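Local atomic coordinates of endoglucanase (Ruminococcus champanellensis, PDB entry 6WQV), a protein that hydrolyses internal beta-1,4 links of cellulose and probably also of xylan-type polysaccharides, as a broad-specificity family 5 endoglucanase. Residues N31-T36 with V76-I81; A95-V100 with A147-S152; E180-I185 with P211-S216; I282-G287 with Y314-I319. All coordinates share one frame; numbering follows the deposited sequence. Where two conformers were deposited one is given.

How the interactions relate
All four contacts are largely buried. Interactions 1 and 4 lie nearest the centre of the chain, on opposite sides of it: 282-287 and 314-319 lie on neighbouring strands 284-289 and 318-322 and the residues leading into them, joined by backbone bonds and isoleucine packing, whereas 31-36 and 76-81 are loops after strands 26-29 and 73-76, whose more polar contact reaches the bound sugar. Interaction 2, between helices 94-108 and 129-149, is farthest out, with Asn98 and Arg149 partly exposed at its edge and an apolar inner side. Interaction 3 sets helix 179-197 against the loop after strand 208-211 without a hydrogen bond of its own. Interactions 1 and 2 touch through Trp96.

Interaction 1: N31-T36 with V76-I81; sequences NTLDAT and VPVSWI. With BGC (beta-D-glucopyranose), chain E.
Ser79 meets the turn of 31-36 through its backbone: Ser79 N donates to Leu33 O at 3.0 Å, nearly straight at 163°, and the CA atoms of Asp34 and Ser79 come within 4.3 Å. Thr32 to Ala35 form a type I beta turn closed by Ala35 N on Thr32 O, while Val76 to Ser79 run past it in extended form. One water links the two segments, accepting from Leu33 N and donating to Pro77 O. The serine hydroxyl adds a second direct bond, Ser79 OG giving its proton to Asp34 O at 2.7 Å; it also receives His120 N, so it ties its own loop to two others. These loops follow strands 26-29 and 73-76 at the C-terminal end of a TIM barrel, the end that carries the sugar site in family 5 enzymes. Here Asn31 ND2 donates to O3 of the bound beta-D-glucopyranose at 2.9 Å. Asp34 folds back under its own turn, CG between the backbone N and carbonyl carbon (chi1 45°), where OD1 takes Thr32 N at 2.7 Å from above the carboxylate plane and OD2 takes Asn31 N through its syn lone pair. The same carboxylate lies alongside the Pro77 ring, OD1 being 3.6 Å from Pro77 CG. An alanine in place of Asp34 would probably leave the backbone N-H groups of Asn31 and Thr32 without these acceptors and let the sugar-binding Asn31 shift. Leu33 lies beside Val78, and its CD1 reaches Val76 CG1 at 3.9 Å, with Trp96 and Val103 packing on the leucine.

Interaction 2: A95-V100 with A147-S152; sequences AWMNRV and ATRFGS
Arg149 reaches from the end of helix 129-149 across to Met97 and Asn98 on helix 94-108. Its CB lies 4.1 Å from Met97 SD, and CG, anti to the backbone N (chi1 172°), lies alongside Met97 CG and SD, about equally far from each. Bends at chi2 and chi3 then turn one guanidinium face against the methionine, the two side chains running past each other in opposite directions: NE is 3.6 Å from Met97 CG, and CZ 3.4 Å from that carbon, which lies over the centre of the face. At the tip both terminal nitrogens grip one atom end-on, NH1 donating to Asn98 OD1 at 3.0 Å and NH2 at 3.1 Å. The oxygen lies in the guanidinium plane, although the amide plane is turned 46° from it. NH2 also forms a salt bridge with Glu94 and NH1 a bond to Gln101, which would help fix the group's rotation. On the inner side, Phe150 receives Met97 SD obliquely at CE2, 4.0 Å away, and its CZ meets Val100 CG1, while Leu116, Leu157 and Phe159 of the barrel strands pack on the ring. This Met-aromatic contact beneath an arginine-bridged rim joins two neighbouring outer helices of a TIM barrel.

Interaction 3: E180-I185 with P211-S216; sequences EARQVI and PTYAAS
Tyr213 packs its ring against one side of helix 179-197, where three side chains receive it. Ile185 comes closest, its CD1 3.5 Å from Tyr213 CD2, approaching the ring obliquely. Ile185 CG1 is anti to the carbonyl carbon (chi1 -73°), a setting that carries CD1 toward the tyrosine, where it also reaches Tyr213 CA at 4.0 Å. One turn earlier, the methyl of Ala181 meets the ring edge, CB lying 4.0 Å from Tyr213 CE2 near the ring plane. Arg182 contributes only its aliphatic part: CG passes 4.1 Å from Tyr213 CD2, and its guanidinium plane stands at 73° to the ring. That guanidinium turns to other partners, forming a salt bridge from NE to Asp224 and a bond from NH1 to Gly176 O. The phenol end is held likewise beyond the helix, since Tyr213 OH bonds to Glu173 O and Leu167 N. Behind the ring the loop after strand 208-211 is tightly folded, with Ser216 N on Tyr213 O, Ala215 N on Thr212 O, and Thr212 OG1 donating to Ser216 O at 2.7 Å. Through Tyr213 the loop at the C-terminal end of strand 208-211 packs on helix 179-197, which precedes that strand in the chain. An alanine at Tyr213 would probably open a gap beside Ile185 and Ala181 and leave Leu167 N and Glu173 O without their hydroxyl partner. Across the interface the chemistry is almost wholly apolar, with no hydrogen bond between the two segments, so shape rather than directed bonds sets the fit, while the outside bonds of the hydroxyl and guanidinium probably help hold the two groups in place.

Interaction 4: I282-G287 with Y314-I319; sequences IPVIIG and YNIRCI
Ile286 N donates to Arg317 O at 2.9 Å and 162°, nearly along the C=O axis. On the other side of the same residue, Ile286 O faces the neighbouring strand, where it takes a weak bond from Ile319 N, 2.9 Å with an angle of 127°, and a CA-H...O contact from Cys318 CA at 3.5 Å. These bonds flank the parallel bridge of Ile286 with Cys318. Farther back a water replaces a direct link, donating to Val284 O and accepting from Arg317 N. On the face of Ile286, its CD1 rests on Ile316 CG2 at 3.7 Å and more distantly on Cys318 SG, where Tyr307 of helix 297-313 packs on both Ile286 and Cys318. On the face of Ile285, CG1 anti to the backbone N (chi1 -171°) sends the chain across Arg317 CB, and CD1 meets Ile319 CD1 at 3.9 Å. Arg317 turns its tip back to Asn315, NH2 donating to OD1 at 2.9 Å. Asn315, with positive phi, is the C-prime residue of a Schellman motif that ends helix 297-313 and leads the chain into the next strand. Strand 284-289, that helix and strand 318-322 thus form a beta-alpha-beta crossover, the repeating unit of the TIM barrel.

Interaction 1: N31-T36 with V76-I81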
loop_
_atom_site.group_PDB
_atom_site.type_symbol
_atom_site.label_atom_id
_atom_site.label_comp_id
_atom_site.label_asym_id
_atom_site.label_seq_id
_atom_site.Cartn_x
_atom_site.Cartn_y
_atom_site.Cartn_z
ATOM N N ASN A 31 8.406 1.638 6.174
ATOM C CA ASN A 31 9.799 1.311 6.506
ATOM C C ASN A 31 9.924 0.468 7.786
ATOM O O ASN A 31 10.897 0.590 8.538
ATOM C CB ASN A 31 10.677 2.567 6.596
ATOM C CG ASN A 31 11.130 3.076 5.245
ATOM O OD1 ASN A 31 10.659 2.607 4.208
ATOM N ND2 ASN A 31 12.048 4.031 5.248
ATOM N N THR A 32 8.953 -0.425 7.995
ATOM C CA THR A 32 8.818 -1.205 9.217
ATOM C C THR A 32 8.811 -2.677 8.845
ATOM O O THR A 32 9.884 -3.264 8.643
ATOM C CB THR A 32 7.596 -0.687 9.988
ATOM O OG1 THR A 32 7.734 0.732 10.200
ATOM C CG2 THR A 32 7.446 -1.348 11.328
ATOM N N LEU A 33 7.646 -3.335 8.770
ATOM C CA LEU A 33 7.622 -4.747 8.372
ATOM C C LEU A 33 7.984 -4.935 6.904
ATOM O O LEU A 33 8.223 -6.075 6.481
ATOM C CB LEU A 33 6.261 -5.364 8.686
ATOM C CG LEU A 33 5.818 -5.252 10.153
ATOM C CD1 LEU A 33 4.454 -5.932 10.340
ATOM C CD2 LEU A 33 6.869 -5.810 11.110
ATOM N N ASP A 34 8.046 -3.837 6.138
ATOM C CA ASP A 34 8.500 -3.828 4.752
ATOM C C ASP A 34 10.018 -3.716 4.611
ATOM O O ASP A 34 10.529 -3.885 3.496
ATOM C CB ASP A 34 7.828 -2.691 3.958
ATOM C CG ASP A 34 7.803 -1.340 4.702
ATOM O OD1 ASP A 34 7.443 -1.308 5.900
ATOM O OD2 ASP A 34 8.107 -0.311 4.060
ATOM N N ALA A 35 10.755 -3.441 5.685
ATOM C CA ALA A 35 12.199 -3.312 5.574
ATOM C C ALA A 35 12.823 -4.635 5.155
ATOM O O ALA A 35 12.465 -5.702 5.664
ATOM C CB ALA A 35 12.784 -2.850 6.909
ATOM N N THR A 36 13.760 -4.565 4.212
ATOM C CA THR A 36 14.496 -5.730 3.747
ATOM C C THR A 36 15.961 -5.633 4.154
ATOM O O THR A 36 16.501 -4.541 4.358
ATOM C CB THR A 36 14.406 -5.886 2.222
ATOM O OG1 THR A 36 14.911 -4.708 1.577
ATOM C CG2 THR A 36 12.972 -6.129 1.776
ATOM N N VAL A 76 -0.513 -1.797 6.350
ATOM C CA VAL A 76 0.633 -2.477 6.949
ATOM C C VAL A 76 1.434 -3.123 5.823
ATOM O O VAL A 76 1.176 -4.290 5.468
ATOM C CB VAL A 76 0.191 -3.502 8.002
ATOM C CG1 VAL A 76 1.390 -4.208 8.613
ATOM C CG2 VAL A 76 -0.623 -2.826 9.091
ATOM N N PRO A 77 2.389 -2.412 5.230
ATOM C CA PRO A 77 3.228 -3.034 4.193
ATOM C C PRO A 77 4.144 -4.067 4.825
ATOM O O PRO A 77 4.784 -3.807 5.849
ATOM C CB PRO A 77 4.019 -1.857 3.618
ATOM C CG PRO A 77 4.104 -0.868 4.744
ATOM C CD PRO A 77 2.808 -1.027 5.519
ATOM N N VAL A 78 4.208 -5.247 4.223
ATOM C CA VAL A 78 5.017 -6.334 4.747
ATOM C C VAL A 78 5.864 -6.910 3.633
ATOM O O VAL A 78 5.335 -7.335 2.596
ATOM C CB VAL A 78 4.165 -7.447 5.377
ATOM C CG1 VAL A 78 5.069 -8.569 5.887
ATOM C CG2 VAL A 78 3.278 -6.903 6.479
ATOM N N SER A 79 7.169 -6.959 3.845
ATOM C CA SER A 79 8.072 -7.676 2.956
ATOM C C SER A 79 8.310 -9.055 3.545
ATOM O O SER A 79 8.765 -9.182 4.686
ATOM C CB SER A 79 9.373 -6.912 2.755
ATOM O OG SER A 79 9.112 -5.701 2.065
ATOM N N TRP A 80 7.955 -10.083 2.780
ATOM C CA TRP A 80 8.044 -11.464 3.231
ATOM C C TRP A 80 9.304 -12.171 2.760
ATOM O O TRP A 80 9.646 -13.222 3.308
ATOM C CB TRP A 80 6.807 -12.227 2.738
ATOM C CG TRP A 80 5.503 -11.595 3.171
ATOM C CD1 TRP A 80 4.842 -10.567 2.557
ATOM C CD2 TRP A 80 4.712 -11.951 4.321
ATOM N NE1 TRP A 80 3.685 -10.270 3.245
ATOM C CE2 TRP A 80 3.587 -11.098 4.329
ATOM C CE3 TRP A 80 4.847 -12.903 5.338
ATOM C CZ2 TRP A 80 2.606 -11.167 5.321
ATOM C CZ3 TRP A 80 3.863 -12.973 6.318
ATOM C CH2 TRP A 80 2.756 -12.117 6.297
ATOM N N ILE A 81 10.024 -11.589 1.798
ATOM C CA ILE A 81 11.122 -12.288 1.131
ATOM C C ILE A 81 12.161 -12.811 2.123
ATOM O O ILE A 81 12.622 -13.951 2.013
ATOM C CB ILE A 81 11.745 -11.392 0.046
ATOM C CG1 ILE A 81 12.854 -12.130 -0.698
ATOM C CG2 ILE A 81 12.288 -10.098 0.647
ATOM C CD1 ILE A 81 13.443 -11.338 -1.853
HETATM C C2 BGC E . 10.812 4.906 1.538
HETATM C C3 BGC E . 12.306 4.950 1.569
HETATM C C4 BGC E . 12.926 3.590 1.376
HETATM C C5 BGC E . 12.420 2.929 0.113
HETATM C C6 BGC E . 12.851 1.511 -0.089
HETATM C C1 BGC E . 10.300 4.247 0.265
HETATM O O2 BGC E . 10.262 6.242 1.640
HETATM O O3 BGC E . 12.730 5.513 2.861
HETATM O O4 BGC E . 14.385 3.725 1.196
HETATM O O5 BGC E . 10.931 2.901 0.136
HETATM O O6 BGC E . 12.477 1.075 -1.400
HETATM O O HOH W 1 4.993 -2.283 8.204
HETATM O O HOH W 2 10.769 -7.790 6.430
#

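Interaction 2: A95-V100 with A147-S152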
loop_
_atom_site.group_PDB
_atom_site.type_symbol
_atom_site.label_atom_id
_atom_site.label_comp_id
_atom_site.label_asym_id
_atom_site.label_seq_id
_atom_site.Cartn_x
_atom_site.Cartn_y
_atom_site.Cartn_z
ATOM N N ALA A 95 7.694 -17.250 13.374
ATOM C CA ALA A 95 7.876 -16.089 14.240
ATOM C C ALA A 95 7.522 -14.801 13.510
ATOM O O ALA A 95 6.987 -13.861 14.112
ATOM C CB ALA A 95 9.316 -16.028 14.752
ATOM N N TRP A 96 7.816 -14.734 12.214
ATOM C CA TRP A 96 7.462 -13.554 11.438
ATOM C C TRP A 96 5.959 -13.447 11.269
ATOM O O TRP A 96 5.379 -12.376 11.453
ATOM C CB TRP A 96 8.122 -13.628 10.071
ATOM C CG TRP A 96 7.857 -12.445 9.203
ATOM C CD1 TRP A 96 7.156 -12.422 8.028
ATOM C CD2 TRP A 96 8.312 -11.107 9.423
ATOM N NE1 TRP A 96 7.147 -11.151 7.511
ATOM C CE2 TRP A 96 7.850 -10.326 8.352
ATOM C CE3 TRP A 96 9.065 -10.500 10.426
ATOM C CZ2 TRP A 96 8.117 -8.969 8.250
ATOM C CZ3 TRP A 96 9.330 -9.156 10.328
ATOM C CH2 TRP A 96 8.861 -8.401 9.246
ATOM N N MET A 97 5.311 -14.554 10.891
ATOM C CA MET A 97 3.863 -14.523 10.740
ATOM C C MET A 97 3.195 -14.089 12.037
ATOM O O MET A 97 2.231 -13.319 12.010
ATOM C CB MET A 97 3.351 -15.888 10.277
ATOM C CG MET A 97 1.869 -15.903 9.930
ATOM S SD MET A 97 1.455 -14.980 8.430
ATOM C CE MET A 97 1.764 -16.180 7.138
ATOM N N ASN A 98 3.720 -14.549 13.183
ATOM C CA ASN A 98 3.153 -14.172 14.475
ATOM C C ASN A 98 3.290 -12.675 14.714
ATOM O O ASN A 98 2.357 -12.028 15.206
ATOM C CB ASN A 98 3.836 -14.932 15.616
ATOM C CG ASN A 98 3.473 -16.405 15.658
ATOM O OD1 ASN A 98 2.526 -16.845 15.008
ATOM N ND2 ASN A 98 4.222 -17.174 16.434
ATOM N N ARG A 99 4.448 -12.104 14.385
ATOM C CA ARG A 99 4.624 -10.668 14.579
ATOM C C ARG A 99 3.714 -9.871 13.656
ATOM O O ARG A 99 3.114 -8.871 14.076
ATOM C CB ARG A 99 6.089 -10.277 14.376
ATOM C CG ARG A 99 6.345 -8.786 14.517
ATOM C CD ARG A 99 5.907 -8.243 15.868
ATOM N NE ARG A 99 6.115 -6.799 15.912
ATOM C CZ ARG A 99 5.548 -5.977 16.792
ATOM N NH1 ARG A 99 4.722 -6.433 17.717
ATOM N NH2 ARG A 99 5.804 -4.678 16.722
ATOM N N VAL A 100 3.603 -10.279 12.385
ATOM C CA VAL A 100 2.695 -9.589 11.477
ATOM C C VAL A 100 1.286 -9.583 12.058
ATOM O O VAL A 100 0.591 -8.560 12.036
ATOM C CB VAL A 100 2.731 -10.231 10.074
ATOM C CG1 VAL A 100 1.672 -9.597 9.177
ATOM C CG2 VAL A 100 4.097 -10.081 9.430
ATOM N N ALA A 147 -3.462 -15.875 3.593
ATOM C CA ALA A 147 -4.916 -15.852 3.611
ATOM C C ALA A 147 -5.469 -16.802 4.663
ATOM O O ALA A 147 -6.479 -16.500 5.306
ATOM C CB ALA A 147 -5.470 -16.202 2.232
ATOM N N THR A 148 -4.838 -17.961 4.856
ATOM C CA THR A 148 -5.356 -18.875 5.867
ATOM C C THR A 148 -5.100 -18.339 7.269
ATOM O O THR A 148 -5.960 -18.465 8.149
ATOM C CB THR A 148 -4.817 -20.295 5.690
ATOM O OG1 THR A 148 -3.392 -20.316 5.758
ATOM C CG2 THR A 148 -5.241 -20.858 4.355
ATOM N N ARG A 149 -3.938 -17.722 7.511
ATOM C CA ARG A 149 -3.691 -17.191 8.848
ATOM C C ARG A 149 -4.716 -16.120 9.207
ATOM O O ARG A 149 -5.160 -16.034 10.361
ATOM C CB ARG A 149 -2.272 -16.624 8.959
ATOM C CG ARG A 149 -2.006 -15.877 10.270
ATOM C CD ARG A 149 -2.054 -16.795 11.493
ATOM N NE ARG A 149 -0.838 -17.590 11.627
ATOM C CZ ARG A 149 0.148 -17.357 12.496
ATOM N NH1 ARG A 149 0.101 -16.336 13.345
ATOM N NH2 ARG A 149 1.199 -18.161 12.502
ATOM N N PHE A 150 -5.097 -15.291 8.232
ATOM C CA PHE A 150 -5.936 -14.122 8.451
ATOM C C PHE A 150 -7.369 -14.334 7.990
ATOM O O PHE A 150 -8.138 -13.374 7.916
ATOM C CB PHE A 150 -5.298 -12.889 7.798
ATOM C CG PHE A 150 -4.050 -12.424 8.498
ATOM C CD1 PHE A 150 -4.133 -11.593 9.602
ATOM C CD2 PHE A 150 -2.800 -12.850 8.078
ATOM C CE1 PHE A 150 -2.993 -11.191 10.268
ATOM C CE2 PHE A 150 -1.655 -12.441 8.737
ATOM C CZ PHE A 150 -1.751 -11.618 9.835
ATOM N N GLY A 151 -7.759 -15.578 7.727
ATOM C CA GLY A 151 -9.053 -15.825 7.124
ATOM C C GLY A 151 -10.244 -15.540 8.010
ATOM O O GLY A 151 -11.342 -15.320 7.488
ATOM N N SER A 152 -10.053 -15.537 9.334
ATOM C CA SER A 152 -11.156 -15.349 10.267
ATOM C C SER A 152 -11.529 -13.884 10.467
ATOM O O SER A 152 -12.577 -13.605 11.060
ATOM C CB SER A 152 -10.811 -15.966 11.628
ATOM O OG SER A 152 -9.697 -15.312 12.218
#

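Interaction 3: E180-I185 with P211-S216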
loop_
_atom_site.group_PDB
_atom_site.type_symbol
_atom_site.label_atom_id
_atom_site.label_comp_id
_atom_site.label_asym_id
_atom_site.label_seq_id
_atom_site.Cartn_x
_atom_site.Cartn_y
_atom_site.Cartn_z
ATOM N N GLU A 180 5.074 -6.689 -22.355
ATOM C CA GLU A 180 5.151 -8.005 -21.736
ATOM C C GLU A 180 4.979 -7.915 -20.224
ATOM O O GLU A 180 4.243 -8.709 -19.629
ATOM C CB GLU A 180 6.479 -8.663 -22.115
ATOM C CG GLU A 180 6.727 -10.011 -21.473
ATOM C CD GLU A 180 8.016 -10.662 -21.944
ATOM O OE1 GLU A 180 8.400 -10.459 -23.117
ATOM O OE2 GLU A 180 8.648 -11.378 -21.137
ATOM N N ALA A 181 5.638 -6.948 -19.584
ATOM C CA ALA A 181 5.524 -6.837 -18.134
ATOM C C ALA A 181 4.098 -6.509 -17.715
ATOM O O ALA A 181 3.599 -7.027 -16.709
ATOM C CB ALA A 181 6.467 -5.756 -17.610
ATOM N N ARG A 182 3.440 -5.607 -18.447
ATOM C CA ARG A 182 2.076 -5.235 -18.085
ATOM C C ARG A 182 1.136 -6.418 -18.243
ATOM O O ARG A 182 0.229 -6.622 -17.427
ATOM C CB ARG A 182 1.646 -4.018 -18.903
ATOM C CG ARG A 182 2.563 -2.819 -18.655
ATOM C CD ARG A 182 2.126 -1.545 -19.364
ATOM N NE ARG A 182 2.116 -1.602 -20.823
ATOM C CZ ARG A 182 3.097 -1.171 -21.616
ATOM N NH1 ARG A 182 4.221 -0.670 -21.108
ATOM N NH2 ARG A 182 2.953 -1.255 -22.927
ATOM N N GLN A 183 1.347 -7.224 -19.291
ATOM C CA GLN A 183 0.556 -8.437 -19.461
ATOM C C GLN A 183 0.762 -9.390 -18.292
ATOM O O GLN A 183 -0.202 -9.872 -17.687
ATOM C CB GLN A 183 0.955 -9.148 -20.753
ATOM C CG GLN A 183 0.468 -8.523 -22.039
ATOM C CD GLN A 183 1.062 -9.205 -23.262
ATOM O OE1 GLN A 183 2.105 -9.857 -23.180
ATOM N NE2 GLN A 183 0.399 -9.060 -24.402
ATOM N N VAL A 184 2.023 -9.707 -17.986
ATOM C CA VAL A 184 2.319 -10.688 -16.946
ATOM C C VAL A 184 1.735 -10.269 -15.598
ATOM O O VAL A 184 1.254 -11.111 -14.831
ATOM C CB VAL A 184 3.840 -10.931 -16.884
ATOM C CG1 VAL A 184 4.195 -11.801 -15.698
ATOM C CG2 VAL A 184 4.323 -11.601 -18.171
ATOM N N ILE A 185 1.753 -8.966 -15.292
ATOM C CA ILE A 185 1.185 -8.488 -14.028
ATOM C C ILE A 185 -0.304 -8.808 -13.929
ATOM O O ILE A 185 -0.801 -9.133 -12.840
ATOM C CB ILE A 185 1.522 -6.988 -13.839
ATOM C CG1 ILE A 185 3.012 -6.857 -13.487
ATOM C CG2 ILE A 185 0.611 -6.353 -12.797
ATOM C CD1 ILE A 185 3.571 -5.468 -13.653
ATOM N N PRO A 211 -2.639 -3.731 -7.674
ATOM C CA PRO A 211 -2.030 -2.577 -8.351
ATOM C C PRO A 211 -1.966 -2.728 -9.855
ATOM O O PRO A 211 -1.966 -3.850 -10.371
ATOM C CB PRO A 211 -0.609 -2.564 -7.782
ATOM C CG PRO A 211 -0.311 -4.052 -7.661
ATOM C CD PRO A 211 -1.625 -4.713 -7.258
ATOM N N THR A 212 -1.886 -1.606 -10.562
ATOM C CA THR A 212 -1.386 -1.594 -11.921
ATOM C C THR A 212 0.129 -1.778 -11.892
ATOM O O THR A 212 0.756 -1.867 -10.826
ATOM C CB THR A 212 -1.691 -0.239 -12.538
ATOM O OG1 THR A 212 -1.132 0.752 -11.670
ATOM C CG2 THR A 212 -3.195 0.000 -12.668
ATOM N N TYR A 213 0.733 -1.821 -13.080
ATOM C CA TYR A 213 2.184 -1.761 -13.209
ATOM C C TYR A 213 2.723 -0.604 -12.365
ATOM O O TYR A 213 2.298 0.542 -12.531
ATOM C CB TYR A 213 2.584 -1.585 -14.690
ATOM C CG TYR A 213 4.087 -1.508 -14.854
ATOM C CD1 TYR A 213 4.762 -0.330 -14.577
ATOM C CD2 TYR A 213 4.838 -2.618 -15.220
ATOM C CE1 TYR A 213 6.134 -0.252 -14.664
ATOM C CE2 TYR A 213 6.218 -2.548 -15.312
ATOM C CZ TYR A 213 6.859 -1.365 -15.029
ATOM O OH TYR A 213 8.230 -1.290 -15.123
ATOM N N ALA A 214 3.647 -0.910 -11.452
ATOM C CA ALA A 214 4.281 0.056 -10.539
ATOM C C ALA A 214 3.275 0.865 -9.719
ATOM O O ALA A 214 3.629 1.915 -9.162
ATOM C CB ALA A 214 5.265 0.985 -11.259
ATOM N N ALA A 215 2.043 0.378 -9.601
ATOM C CA ALA A 215 0.947 1.128 -8.979
ATOM C C ALA A 215 0.831 2.531 -9.566
ATOM O O ALA A 215 0.483 3.494 -8.875
ATOM C CB ALA A 215 1.084 1.178 -7.456
ATOM N N SER A 216 1.124 2.650 -10.857
ATOM C CA SER A 216 1.116 3.926 -11.548
ATOM C C SER A 216 -0.143 4.060 -12.384
ATOM O O SER A 216 -0.620 3.089 -12.985
ATOM C CB SER A 216 2.333 4.055 -12.464
ATOM O OG SER A 216 2.258 5.220 -13.273
#

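Interaction 4: I282-G287 with Y314-I319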
loop_
_atom_site.group_PDB
_atom_site.type_symbol
_atom_site.label_atom_id
_atom_site.label_comp_id
_atom_site.label_asym_id
_atom_site.label_seq_id
_atom_site.Cartn_x
_atom_site.Cartn_y
_atom_site.Cartn_z
ATOM N N ILE A 282 -14.796 0.997 -11.619
ATOM C CA ILE A 282 -13.734 0.231 -10.975
ATOM C C ILE A 282 -13.306 1.005 -9.735
ATOM O O ILE A 282 -12.704 2.085 -9.853
ATOM C CB ILE A 282 -12.543 -0.007 -11.909
ATOM C CG1 ILE A 282 -12.955 -0.771 -13.158
ATOM C CG2 ILE A 282 -11.462 -0.793 -11.171
ATOM C CD1 ILE A 282 -11.799 -1.016 -14.104
ATOM N N PRO A 283 -13.574 0.507 -8.532
ATOM C CA PRO A 283 -13.139 1.231 -7.337
ATOM C C PRO A 283 -11.629 1.413 -7.313
ATOM O O PRO A 283 -10.867 0.551 -7.760
ATOM C CB PRO A 283 -13.609 0.334 -6.185
ATOM C CG PRO A 283 -14.701 -0.481 -6.758
ATOM C CD PRO A 283 -14.352 -0.699 -8.203
ATOM N N VAL A 284 -11.196 2.548 -6.773
ATOM C CA VAL A 284 -9.780 2.883 -6.720
ATOM C C VAL A 284 -9.476 3.633 -5.430
ATOM O O VAL A 284 -10.296 4.413 -4.929
ATOM C CB VAL A 284 -9.329 3.686 -7.971
ATOM C CG1 VAL A 284 -10.108 4.999 -8.077
ATOM C CG2 VAL A 284 -7.827 3.919 -7.956
ATOM N N ILE A 285 -8.288 3.386 -4.894
ATOM C CA ILE A 285 -7.795 4.031 -3.684
ATOM C C ILE A 285 -6.372 4.494 -3.957
ATOM O O ILE A 285 -5.637 3.864 -4.722
ATOM C CB ILE A 285 -7.846 3.071 -2.473
ATOM C CG1 ILE A 285 -7.547 3.813 -1.172
ATOM C CG2 ILE A 285 -6.867 1.900 -2.669
ATOM C CD1 ILE A 285 -7.922 3.030 0.071
ATOM N N ILE A 286 -5.990 5.622 -3.357
ATOM C CA ILE A 286 -4.596 6.077 -3.386
ATOM C C ILE A 286 -3.942 5.494 -2.138
ATOM O O ILE A 286 -4.023 6.045 -1.036
ATOM C CB ILE A 286 -4.476 7.597 -3.494
ATOM C CG1 ILE A 286 -4.989 8.048 -4.865
ATOM C CG2 ILE A 286 -3.022 8.032 -3.286
ATOM C CD1 ILE A 286 -5.254 9.525 -4.988
ATOM N N GLY A 287 -3.304 4.329 -2.310
ATOM C CA GLY A 287 -2.770 3.589 -1.182
ATOM C C GLY A 287 -1.484 4.137 -0.627
ATOM O O GLY A 287 -1.109 3.772 0.495
ATOM N N TYR A 314 -13.461 13.606 -5.914
ATOM C CA TYR A 314 -13.585 12.483 -6.841
ATOM C C TYR A 314 -13.890 11.178 -6.115
ATOM O O TYR A 314 -13.808 10.104 -6.720
ATOM C CB TYR A 314 -12.318 12.333 -7.702
ATOM C CG TYR A 314 -12.128 13.475 -8.678
ATOM C CD1 TYR A 314 -13.066 13.733 -9.668
ATOM C CD2 TYR A 314 -11.017 14.306 -8.592
ATOM C CE1 TYR A 314 -12.906 14.793 -10.551
ATOM C CE2 TYR A 314 -10.847 15.371 -9.475
ATOM C CZ TYR A 314 -11.791 15.601 -10.449
ATOM O OH TYR A 314 -11.652 16.642 -11.346
ATOM N N ASN A 315 -14.222 11.245 -4.825
ATOM C CA ASN A 315 -14.527 10.066 -4.010
ATOM C C ASN A 315 -13.367 9.066 -3.990
ATOM O O ASN A 315 -13.572 7.853 -4.072
ATOM C CB ASN A 315 -15.840 9.398 -4.430
ATOM C CG ASN A 315 -16.449 8.541 -3.321
ATOM O OD1 ASN A 315 -16.244 8.801 -2.134
ATOM N ND2 ASN A 315 -17.201 7.516 -3.710
ATOM N N ILE A 316 -12.143 9.568 -3.833
ATOM C CA ILE A 316 -10.943 8.736 -3.778
ATOM C C ILE A 316 -10.319 8.877 -2.393
ATOM O O ILE A 316 -9.874 9.969 -2.020
ATOM C CB ILE A 316 -9.919 9.113 -4.854
ATOM C CG1 ILE A 316 -10.518 8.948 -6.249
ATOM C CG2 ILE A 316 -8.681 8.237 -4.710
ATOM C CD1 ILE A 316 -9.647 9.488 -7.352
ATOM N N ARG A 317 -10.271 7.772 -1.648
ATOM C CA ARG A 317 -9.618 7.771 -0.346
ATOM C C ARG A 317 -8.107 7.779 -0.518
ATOM O O ARG A 317 -7.566 7.249 -1.498
ATOM C CB ARG A 317 -9.986 6.508 0.432
ATOM C CG ARG A 317 -11.453 6.285 0.704
ATOM C CD ARG A 317 -12.016 7.330 1.638
ATOM N NE ARG A 317 -12.489 8.472 0.873
ATOM C CZ ARG A 317 -13.660 8.518 0.243
ATOM N NH1 ARG A 317 -14.489 7.486 0.284
ATOM N NH2 ARG A 317 -13.990 9.602 -0.437
ATOM N N CYS A 318 -7.413 8.362 0.468
ATOM C CA CYS A 318 -5.966 8.542 0.426
ATOM C C CYS A 318 -5.304 7.994 1.682
ATOM O O CYS A 318 -5.860 8.100 2.779
ATOM C CB CYS A 318 -5.631 10.038 0.320
ATOM S SG CYS A 318 -6.300 10.837 -1.159
ATOM N N ILE A 319 -4.091 7.451 1.520
ATOM C CA ILE A 319 -3.329 6.836 2.612
ATOM C C ILE A 319 -1.914 7.416 2.614
ATOM O O ILE A 319 -1.128 7.162 1.697
ATOM C CB ILE A 319 -3.296 5.300 2.503
ATOM C CG1 ILE A 319 -4.704 4.740 2.294
ATOM C CG2 ILE A 319 -2.666 4.698 3.751
ATOM C CD1 ILE A 319 -4.793 3.209 2.371
HETATM O O HOH W 3 -11.300 5.274 -2.542
#